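PDB 3BWT: pumilio homology domain family member 4 from Saccharomyces cerevisiae, which binds mRNA through its Pumilio homology domain, the part present here, and takes part in gene regulation. Local coordinates for residues 1-7 with 21-27; 88-92 with 123-127; 104-110 with 139-145. The contacts are given in a common frame with arbitrary orientation. Residues are numbered along the deposited sequence.

Interaction 1: 1-7 with 21-27; sequences SRFADAV and DQHGCRF
An aromatic contact at the N-terminal end of the Pumilio homology domain joins the irregular segment 1-7 to the first turns of helix 22-34 in Pumilio repeat 1. Residues 1-7 form neither helix nor strand; two overlapping type I turns, Ser1 to Ala4 and Phe3 to Ala6, fold them back, the second with a weak bond from Ala6 N to Phe3 O (3.4 Å). Asp21 occupies the N-cap position, and the helix starts with Cys25 N to Asp21 O at 3.0 Å. Phe3 and Phe27 have the closest CA atoms, 6.3 Å apart. Phe3 (chi1 m, chi2 90°) lays one ring face over Gly24, whose CA makes a CH-pi contact 4.1 Å from the ring centroid; Phe3 CE1 lies 3.6 Å from His23 CB. The Phe27 ring (chi1 t) is inclined 30° to that of Phe3, with centroids 5.3 Å apart and little overlap; Phe3 CB reaches Phe27 CD1 at 3.3 Å. In this alpha-solenoid of stacked helical repeats, an end repeat lacks a preceding repeat, and here segment 1-7 packs against that end, joined by Tyr11 and Leu18, which touch both phenylalanines. Ala6 CB adds an apolar contact with Phe27 CE1 (4.2 Å), while the Phe27 ring edge faces Ala6 O and Val7 C. Ser1 OG sits over one face of the His23 ring, 3.9 Å from ND1.

Interaction 2: 88-92 with 123-127; sequences VEISL and YTVQL
Consecutive Pumilio repeats stack here through their short first helices: 88-92 lies on helix 87-92 of repeat 3, and 123-127 enters helix 124-128 of repeat 4. This repeat-to-repeat packing builds the alpha-solenoid of the PUF fold. Residues 88-92 are helical and the second segment becomes so from Thr124, after Tyr123 at the N-cap; Leu92 N to Val88 O and Leu127 N to Tyr123 O are each 3.1 Å. CA atoms pair Val88 with Tyr123 and Ser91 with Leu127, each at 7.3 Å, so a three-residue step on one segment matches a four-residue step on the other. No hydrogen bond crosses between the segments. The CH-pi contact comes from Val88 (chi1 t), whose CG2 stands over the Tyr123 ring face, 3.5 Å from the centroid and 3.3 Å from CG. Apolar contact continues at Leu92 and Leu127, both mt rotamers, whose CD2 atoms meet at 4.0 Å. Among polar groups, extended Gln126 (chi1 and chi2 t) brings OE1 to 4.0 Å from Val88 CG1, and Leu92 O accepts a hydrogen bond from Asn132 ND2. Ser91 OG (chi1 m) is hydrogen-bonded to Phe87 O within its own helix and lies 3.8 Å from Leu127 CD1.

Interaction 3: 104-110 with 139-145; sequences IECIKTD and KCLQRLK
Segment 104-110 finishes helix 96-106, leaves helical geometry at Ile107 and reaches the N-cap residue Thr109; segment 139-145 finishes helix 133-143 and departs at Leu144. Bonds Arg143 N to Lys139 O (weak) and Leu144 N to Cys140 O, both 2.9 Å, hold the second helix end. CA atoms pair Ile104 with Cys140 at 6.9 Å and Glu105 with Arg143 at 6.3 Å. Ile104 (mt) points into the neighbouring helix: CD1 lies 3.8 Å from Cys140 SG, and CG2 lies 3.7 Å from Lys139 CG, 4.0 Å from Arg143 CB and 4.2 Å from Leu144 CD2. Ile107 (chi1 p) brings CD1 to 4.1 Å from the same Leu144 CD2, extending the apolar strip past both helix ends. These are equivalent parts of Pumilio repeats 3 and 4; the second helix of each three-helix PUF repeat generally lines the concave, RNA-binding face of the solenoid. A salt-bridge network lies beside the apolar strip. Lys139 NZ donates a 2.7 Å hydrogen bond to Glu105 OE2 as part of a salt bridge; the lysine chain curls through chi2 and chi3 p, and NZ also bonds weakly to Gln142 OE1 (3.5 Å). Arg143 NH2 is 3.4 Å from Glu105 OE2, an ion pair without a directed hydrogen bond, since the oxygen lies well out of the guanidinium plane; Glu105 CG covers one face of that group, 3.4 Å from CZ. A water donates to Glu105 O (2.9 Å) and accepts from Arg143 NH1 (2.7 Å). Past helices 96-106 and 133-143, Asp110 OD1 forms a longer salt bridge with Lys145 NZ at 3.4 Å.

From the N terminus, interaction 1 comes first and closes a short loop of 13 residues, within which helix 15-18 lies, at the end of the solenoid. It is complete before the others begin and stands apart, its centre more than 30 Å from theirs. Interactions 2 and 3 close longer loops, with 30 and 28 residues between their segments, and cross along the chain: 88-92 and 104-110 lie in repeat 3, followed by 123-127 and 139-145 in repeat 4. Together they tie the two repeats at successive helix pairs, 87-92 with 124-128 and then 96-106 with 133-143. Their centres are 17 Å apart and their nearest atoms about 7 Å, so they do not touch.

Interaction 1: 1-7 with 21-27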
loop_
_atom_site.group_PDB
_atom_site.type_symbol
_atom_site.label_atom_id
_atom_site.label_comp_id
_atom_site.label_asym_id
_atom_site.label_seq_id
_atom_site.Cartn_x
_atom_site.Cartn_y
_atom_site.Cartn_z
ATOM N N SER A 1 -13.683 -18.406 33.716
ATOM C CA SER A 1 -14.148 -19.344 32.702
ATOM C C SER A 1 -13.775 -20.786 33.055
ATOM O O SER A 1 -13.318 -21.068 34.168
ATOM C CB SER A 1 -13.582 -18.969 31.327
ATOM O OG SER A 1 -14.232 -19.686 30.289
ATOM N N ARG A 2 -13.971 -21.690 32.099
ATOM C CA ARG A 2 -13.672 -23.107 32.289
ATOM C C ARG A 2 -12.189 -23.390 32.563
ATOM O O ARG A 2 -11.843 -24.397 33.183
ATOM C CB ARG A 2 -14.120 -23.907 31.060
ATOM C CG ARG A 2 -15.548 -23.643 30.619
ATOM C CD ARG A 2 -16.521 -23.911 31.756
ATOM N NE ARG A 2 -16.129 -25.084 32.537
ATOM C CZ ARG A 2 -16.623 -26.307 32.364
ATOM N NH1 ARG A 2 -17.544 -26.531 31.435
ATOM N NH2 ARG A 2 -16.199 -27.307 33.126
ATOM N N PHE A 3 -11.315 -22.507 32.098
ATOM C CA PHE A 3 -9.889 -22.803 32.103
ATOM C C PHE A 3 -9.110 -21.968 33.112
ATOM O O PHE A 3 -7.877 -21.970 33.106
ATOM C CB PHE A 3 -9.300 -22.587 30.701
ATOM C CG PHE A 3 -10.095 -23.225 29.590
ATOM C CD1 PHE A 3 -11.111 -22.528 28.959
ATOM C CD2 PHE A 3 -9.810 -24.513 29.164
ATOM C CE1 PHE A 3 -11.838 -23.112 27.932
ATOM C CE2 PHE A 3 -10.527 -25.099 28.139
ATOM C CZ PHE A 3 -11.546 -24.401 27.523
ATOM N N ALA A 4 -9.822 -21.250 33.974
ATOM C CA ALA A 4 -9.174 -20.350 34.929
ATOM C C ALA A 4 -8.306 -21.109 35.926
ATOM O O ALA A 4 -7.215 -20.656 36.292
ATOM C CB ALA A 4 -10.209 -19.510 35.658
ATOM N N ASP A 5 -8.799 -22.263 36.367
ATOM C CA ASP A 5 -8.065 -23.094 37.305
ATOM C C ASP A 5 -7.736 -24.431 36.677
ATOM O O ASP A 5 -7.853 -25.467 37.330
ATOM C CB ASP A 5 -8.889 -23.327 38.568
ATOM C CG ASP A 5 -9.168 -22.050 39.320
ATOM O OD1 ASP A 5 -8.205 -21.302 39.618
ATOM O OD2 ASP A 5 -10.356 -21.804 39.610
ATOM N N ALA A 6 -7.350 -24.412 35.405
ATOM C CA ALA A 6 -6.989 -25.643 34.708
ATOM C C ALA A 6 -5.511 -25.644 34.367
ATOM O O ALA A 6 -4.817 -24.638 34.531
ATOM C CB ALA A 6 -7.836 -25.845 33.457
ATOM N N VAL A 7 -5.038 -26.782 33.885
ATOM C CA VAL A 7 -3.609 -27.015 33.742
ATOM C C VAL A 7 -3.302 -27.743 32.430
ATOM O O VAL A 7 -4.015 -28.660 32.041
ATOM C CB VAL A 7 -3.088 -27.817 34.956
ATOM C CG1 VAL A 7 -1.831 -28.613 34.600
ATOM C CG2 VAL A 7 -2.850 -26.883 36.131
ATOM N N ASP A 21 -12.784 -23.681 20.403
ATOM C CA ASP A 21 -13.156 -22.596 21.301
ATOM C C ASP A 21 -12.254 -21.391 21.277
ATOM O O ASP A 21 -11.040 -21.498 21.127
ATOM C CB ASP A 21 -13.170 -23.095 22.745
ATOM C CG ASP A 21 -14.328 -23.997 23.025
ATOM O OD1 ASP A 21 -15.244 -24.044 22.180
ATOM O OD2 ASP A 21 -14.330 -24.654 24.088
ATOM N N GLN A 22 -12.875 -20.240 21.484
ATOM C CA GLN A 22 -12.158 -19.012 21.715
ATOM C C GLN A 22 -11.446 -19.106 23.044
ATOM O O GLN A 22 -10.306 -18.656 23.189
ATOM C CB GLN A 22 -13.137 -17.847 21.776
ATOM C CG GLN A 22 -12.530 -16.595 22.387
ATOM C CD GLN A 22 -13.446 -15.391 22.298
ATOM O OE1 GLN A 22 -14.661 -15.506 22.465
ATOM N NE2 GLN A 22 -12.862 -14.227 22.035
ATOM N N HIS A 23 -12.141 -19.680 24.022
ATOM C CA HIS A 23 -11.629 -19.761 25.383
ATOM C C HIS A 23 -10.539 -20.820 25.502
ATOM O O HIS A 23 -9.539 -20.616 26.185
ATOM C CB HIS A 23 -12.768 -20.022 26.368
ATOM C CG HIS A 23 -13.694 -18.855 26.537
ATOM N ND1 HIS A 23 -13.295 -17.669 27.117
ATOM C CD2 HIS A 23 -14.993 -18.689 26.193
ATOM C CE1 HIS A 23 -14.310 -16.823 27.125
ATOM N NE2 HIS A 23 -15.352 -17.418 26.572
ATOM N N GLY A 24 -10.733 -21.941 24.817
ATOM C CA GLY A 24 -9.713 -22.965 24.737
ATOM C C GLY A 24 -8.458 -22.426 24.083
ATOM O O GLY A 24 -7.349 -22.640 24.575
ATOM N N CYS A 25 -8.629 -21.727 22.969
ATOM C CA CYS A 25 -7.499 -21.108 22.288
ATOM C C CYS A 25 -6.757 -20.132 23.192
ATOM O O CYS A 25 -5.524 -20.135 23.244
ATOM C CB CYS A 25 -7.943 -20.405 21.005
ATOM S SG CYS A 25 -8.162 -21.507 19.592
ATOM N N ARG A 26 -7.502 -19.297 23.905
ATOM C CA ARG A 26 -6.871 -18.283 24.742
ATOM C C ARG A 26 -6.148 -18.942 25.904
ATOM O O ARG A 26 -5.052 -18.516 26.283
ATOM C CB ARG A 26 -7.880 -17.227 25.205
ATOM C CG ARG A 26 -8.268 -16.245 24.092
ATOM C CD ARG A 26 -9.184 -15.122 24.569
ATOM N NE ARG A 26 -9.553 -14.229 23.469
ATOM C CZ ARG A 26 -8.874 -13.137 23.125
ATOM N NH1 ARG A 26 -7.785 -12.783 23.799
ATOM N NH2 ARG A 26 -9.284 -12.393 22.106
ATOM N N PHE A 27 -6.749 -20.003 26.439
ATOM C CA PHE A 27 -6.091 -20.837 27.439
ATOM C C PHE A 27 -4.728 -21.297 26.929
ATOM O O PHE A 27 -3.705 -21.097 27.584
ATOM C CB PHE A 27 -6.947 -22.055 27.777
ATOM C CG PHE A 27 -6.253 -23.051 28.670
ATOM C CD1 PHE A 27 -6.074 -22.786 30.017
ATOM C CD2 PHE A 27 -5.778 -24.248 28.162
ATOM C CE1 PHE A 27 -5.433 -23.692 30.838
ATOM C CE2 PHE A 27 -5.136 -25.156 28.977
ATOM C CZ PHE A 27 -4.962 -24.879 30.320
#

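Interaction 2: 88-92 with 123-127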
loop_
_atom_site.group_PDB
_atom_site.type_symbol
_atom_site.label_atom_id
_atom_site.label_comp_id
_atom_site.label_asym_id
_atom_site.label_seq_id
_atom_site.Cartn_x
_atom_site.Cartn_y
_atom_site.Cartn_z
ATOM N N VAL A 88 -2.397 -20.468 -0.925
ATOM C CA VAL A 88 -3.461 -19.725 -1.599
ATOM C C VAL A 88 -4.734 -19.759 -0.764
ATOM O O VAL A 88 -5.349 -18.732 -0.495
ATOM C CB VAL A 88 -3.758 -20.277 -3.015
ATOM C CG1 VAL A 88 -5.079 -19.752 -3.520
ATOM C CG2 VAL A 88 -2.640 -19.906 -3.974
ATOM N N GLU A 89 -5.123 -20.957 -0.356
ATOM C CA GLU A 89 -6.298 -21.121 0.476
ATOM C C GLU A 89 -6.181 -20.271 1.733
ATOM O O GLU A 89 -7.132 -19.607 2.134
ATOM C CB GLU A 89 -6.465 -22.589 0.859
ATOM C CG GLU A 89 -7.608 -22.837 1.818
ATOM C CD GLU A 89 -7.566 -24.214 2.429
ATOM O OE1 GLU A 89 -6.815 -25.093 1.926
ATOM O OE2 GLU A 89 -8.287 -24.406 3.425
ATOM N N ILE A 90 -5.006 -20.301 2.351
ATOM C CA ILE A 90 -4.773 -19.599 3.604
ATOM C C ILE A 90 -4.774 -18.088 3.407
ATOM O O ILE A 90 -5.324 -17.356 4.221
ATOM C CB ILE A 90 -3.451 -20.038 4.253
ATOM C CG1 ILE A 90 -3.442 -21.554 4.465
ATOM C CG2 ILE A 90 -3.230 -19.322 5.567
ATOM C CD1 ILE A 90 -2.122 -22.097 4.936
ATOM N N SER A 91 -4.167 -17.632 2.318
ATOM C CA SER A 91 -4.061 -16.211 2.017
ATOM C C SER A 91 -5.393 -15.554 1.656
ATOM O O SER A 91 -5.559 -14.349 1.843
ATOM C CB SER A 91 -3.077 -15.985 0.874
ATOM O OG SER A 91 -1.764 -16.335 1.254
ATOM N N LEU A 92 -6.333 -16.335 1.126
ATOM C CA LEU A 92 -7.626 -15.802 0.738
ATOM C C LEU A 92 -8.529 -15.613 1.954
ATOM O O LEU A 92 -9.466 -14.810 1.922
ATOM C CB LEU A 92 -8.299 -16.707 -0.290
ATOM C CG LEU A 92 -7.625 -16.857 -1.653
ATOM C CD1 LEU A 92 -8.586 -17.523 -2.628
ATOM C CD2 LEU A 92 -7.150 -15.520 -2.212
ATOM N N TYR A 123 1.554 -17.785 -7.586
ATOM C CA TYR A 123 0.256 -17.150 -7.386
ATOM C C TYR A 123 0.330 -15.654 -7.116
ATOM O O TYR A 123 -0.625 -15.060 -6.638
ATOM C CB TYR A 123 -0.475 -17.850 -6.243
ATOM C CG TYR A 123 -0.347 -19.347 -6.322
ATOM C CD1 TYR A 123 -1.056 -20.076 -7.268
ATOM C CD2 TYR A 123 0.501 -20.029 -5.467
ATOM C CE1 TYR A 123 -0.926 -21.438 -7.351
ATOM C CE2 TYR A 123 0.636 -21.380 -5.543
ATOM C CZ TYR A 123 -0.074 -22.084 -6.485
ATOM O OH TYR A 123 0.075 -23.448 -6.540
ATOM N N THR A 124 1.451 -15.037 -7.451
ATOM C CA THR A 124 1.706 -13.663 -7.027
ATOM C C THR A 124 0.651 -12.628 -7.452
ATOM O O THR A 124 0.238 -11.798 -6.643
ATOM C CB THR A 124 3.097 -13.202 -7.465
ATOM O OG1 THR A 124 4.072 -14.127 -6.973
ATOM C CG2 THR A 124 3.386 -11.798 -6.924
ATOM N N VAL A 125 0.224 -12.658 -8.707
ATOM C CA VAL A 125 -0.781 -11.698 -9.152
ATOM C C VAL A 125 -2.102 -11.915 -8.416
ATOM O O VAL A 125 -2.676 -10.983 -7.851
ATOM C CB VAL A 125 -1.034 -11.780 -10.666
ATOM C CG1 VAL A 125 -2.312 -11.081 -10.996
ATOM C CG2 VAL A 125 0.116 -11.158 -11.432
ATOM N N GLN A 126 -2.575 -13.158 -8.427
ATOM C CA GLN A 126 -3.823 -13.502 -7.773
ATOM C C GLN A 126 -3.879 -12.947 -6.354
ATOM O O GLN A 126 -4.880 -12.340 -5.957
ATOM C CB GLN A 126 -4.018 -15.014 -7.767
ATOM C CG GLN A 126 -5.219 -15.488 -6.956
ATOM C CD GLN A 126 -5.381 -17.011 -6.987
ATOM O OE1 GLN A 126 -6.406 -17.547 -6.561
ATOM N NE2 GLN A 126 -4.368 -17.708 -7.498
ATOM N N LEU A 127 -2.804 -13.155 -5.596
ATOM C CA LEU A 127 -2.750 -12.717 -4.209
ATOM C C LEU A 127 -2.570 -11.221 -4.096
ATOM O O LEU A 127 -3.197 -10.583 -3.252
ATOM C CB LEU A 127 -1.646 -13.429 -3.457
ATOM C CG LEU A 127 -1.815 -14.941 -3.434
ATOM C CD1 LEU A 127 -0.881 -15.547 -2.402
ATOM C CD2 LEU A 127 -3.261 -15.293 -3.128
#

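Interaction 3: 104-110 with 139-145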
loop_
_atom_site.group_PDB
_atom_site.type_symbol
_atom_site.label_atom_id
_atom_site.label_comp_id
_atom_site.label_asym_id
_atom_site.label_seq_id
_atom_site.Cartn_x
_atom_site.Cartn_y
_atom_site.Cartn_z
ATOM N N ILE A 104 5.638 -15.532 8.168
ATOM C CA ILE A 104 6.661 -14.793 7.439
ATOM C C ILE A 104 7.502 -13.901 8.365
ATOM O O ILE A 104 8.723 -13.832 8.232
ATOM C CB ILE A 104 6.035 -13.951 6.313
ATOM C CG1 ILE A 104 5.397 -14.870 5.265
ATOM C CG2 ILE A 104 7.079 -13.052 5.681
ATOM C CD1 ILE A 104 4.528 -14.152 4.242
ATOM N N GLU A 105 6.851 -13.234 9.310
ATOM C CA GLU A 105 7.564 -12.416 10.278
ATOM C C GLU A 105 8.508 -13.241 11.129
ATOM O O GLU A 105 9.531 -12.739 11.605
ATOM C CB GLU A 105 6.577 -11.706 11.191
ATOM C CG GLU A 105 5.944 -10.509 10.545
ATOM C CD GLU A 105 4.837 -9.928 11.371
ATOM O OE1 GLU A 105 4.497 -10.537 12.412
ATOM O OE2 GLU A 105 4.308 -8.865 10.971
ATOM N N CYS A 106 8.161 -14.510 11.321
ATOM C CA CYS A 106 8.876 -15.362 12.264
ATOM C C CYS A 106 10.062 -16.121 11.682
ATOM O O CYS A 106 10.929 -16.566 12.425
ATOM C CB CYS A 106 7.918 -16.357 12.913
ATOM S SG CYS A 106 6.929 -15.660 14.217
ATOM N N ILE A 107 10.105 -16.279 10.365
ATOM C CA ILE A 107 11.124 -17.135 9.778
ATOM C C ILE A 107 12.514 -16.537 9.898
ATOM O O ILE A 107 12.729 -15.363 9.633
ATOM C CB ILE A 107 10.816 -17.535 8.317
ATOM C CG1 ILE A 107 10.803 -16.311 7.405
ATOM C CG2 ILE A 107 9.499 -18.296 8.247
ATOM C CD1 ILE A 107 10.359 -16.628 5.992
ATOM N N LYS A 108 13.455 -17.373 10.311
ATOM C CA LYS A 108 14.823 -16.949 10.506
ATOM C C LYS A 108 15.737 -17.506 9.407
ATOM O O LYS A 108 16.598 -16.790 8.900
ATOM C CB LYS A 108 15.303 -17.350 11.913
ATOM C CG LYS A 108 14.589 -16.600 13.059
ATOM C CD LYS A 108 14.991 -17.097 14.462
ATOM C CE LYS A 108 14.394 -18.472 14.781
ATOM N NZ LYS A 108 14.353 -18.829 16.242
ATOM N N THR A 109 15.535 -18.766 9.024
ATOM C CA THR A 109 16.426 -19.438 8.066
ATOM C C THR A 109 16.151 -19.046 6.620
ATOM O O THR A 109 15.142 -18.418 6.315
ATOM C CB THR A 109 16.338 -20.992 8.151
ATOM O OG1 THR A 109 15.083 -21.436 7.619
ATOM C CG2 THR A 109 16.482 -21.483 9.586
ATOM N N ASP A 110 17.046 -19.440 5.725
ATOM C CA ASP A 110 16.885 -19.121 4.315
ATOM C C ASP A 110 16.186 -20.267 3.602
ATOM O O ASP A 110 15.604 -20.093 2.532
ATOM C CB ASP A 110 18.235 -18.823 3.668
ATOM C CG ASP A 110 18.799 -17.491 4.110
ATOM O OD1 ASP A 110 18.041 -16.703 4.719
ATOM O OD2 ASP A 110 19.992 -17.226 3.825
ATOM N N LYS A 139 3.858 -8.422 3.214
ATOM C CA LYS A 139 4.686 -8.860 4.332
ATOM C C LYS A 139 6.014 -9.356 3.798
ATOM O O LYS A 139 7.060 -9.127 4.383
ATOM C CB LYS A 139 3.984 -9.971 5.108
ATOM C CG LYS A 139 4.641 -10.342 6.413
ATOM C CD LYS A 139 4.900 -9.131 7.280
ATOM C CE LYS A 139 3.631 -8.565 7.881
ATOM N NZ LYS A 139 3.927 -7.361 8.715
ATOM N N CYS A 140 5.956 -10.030 2.663
ATOM C CA CYS A 140 7.143 -10.574 2.045
ATOM C C CYS A 140 8.145 -9.472 1.788
ATOM O O CYS A 140 9.341 -9.634 2.046
ATOM C CB CYS A 140 6.784 -11.284 0.743
ATOM S SG CYS A 140 6.051 -12.906 1.006
ATOM N N LEU A 141 7.646 -8.348 1.280
ATOM C CA LEU A 141 8.483 -7.190 0.990
ATOM C C LEU A 141 8.987 -6.553 2.283
ATOM O O LEU A 141 10.138 -6.132 2.373
ATOM C CB LEU A 141 7.708 -6.180 0.150
ATOM C CG LEU A 141 7.189 -6.707 -1.192
ATOM C CD1 LEU A 141 5.949 -5.950 -1.644
ATOM C CD2 LEU A 141 8.272 -6.642 -2.259
ATOM N N GLN A 142 8.140 -6.500 3.302
ATOM C CA GLN A 142 8.562 -5.903 4.562
ATOM C C GLN A 142 9.600 -6.735 5.308
ATOM O O GLN A 142 10.327 -6.195 6.134
ATOM C CB GLN A 142 7.369 -5.652 5.484
ATOM C CG GLN A 142 6.223 -4.939 4.825
ATOM C CD GLN A 142 5.104 -4.632 5.797
ATOM O OE1 GLN A 142 4.105 -5.361 5.871
ATOM N NE2 GLN A 142 5.270 -3.554 6.565
ATOM N N ARG A 143 9.664 -8.037 5.031
ATOM C CA ARG A 143 10.426 -8.958 5.884
ATOM C C ARG A 143 11.604 -9.659 5.213
ATOM O O ARG A 143 12.615 -9.916 5.863
ATOM C CB ARG A 143 9.517 -10.030 6.506
ATOM C CG ARG A 143 8.556 -9.529 7.575
ATOM C CD ARG A 143 9.265 -8.676 8.594
ATOM N NE ARG A 143 8.319 -7.885 9.374
ATOM C CZ ARG A 143 8.185 -7.951 10.696
ATOM N NH1 ARG A 143 8.948 -8.771 11.413
ATOM N NH2 ARG A 143 7.286 -7.187 11.302
ATOM N N LEU A 144 11.472 -9.991 3.931
ATOM C CA LEU A 144 12.490 -10.786 3.252
ATOM C C LEU A 144 13.591 -9.937 2.641
ATOM O O LEU A 144 13.443 -8.730 2.463
ATOM C CB LEU A 144 11.871 -11.648 2.147
ATOM C CG LEU A 144 10.629 -12.492 2.449
ATOM C CD1 LEU A 144 10.308 -13.404 1.284
ATOM C CD2 LEU A 144 10.828 -13.289 3.711
ATOM N N LYS A 145 14.698 -10.589 2.309
ATOM C CA LYS A 145 15.766 -9.934 1.579
ATOM C C LYS A 145 15.305 -9.695 0.151
ATOM O O LYS A 145 14.580 -10.502 -0.412
ATOM C CB LYS A 145 17.028 -10.799 1.580
ATOM C CG LYS A 145 17.739 -10.895 2.935
ATOM C CD LYS A 145 19.127 -11.514 2.788
ATOM C CE LYS A 145 19.612 -12.139 4.091
ATOM N NZ LYS A 145 18.936 -13.441 4.374
HETATM O O HOH W 1 10.942 -10.398 10.573
#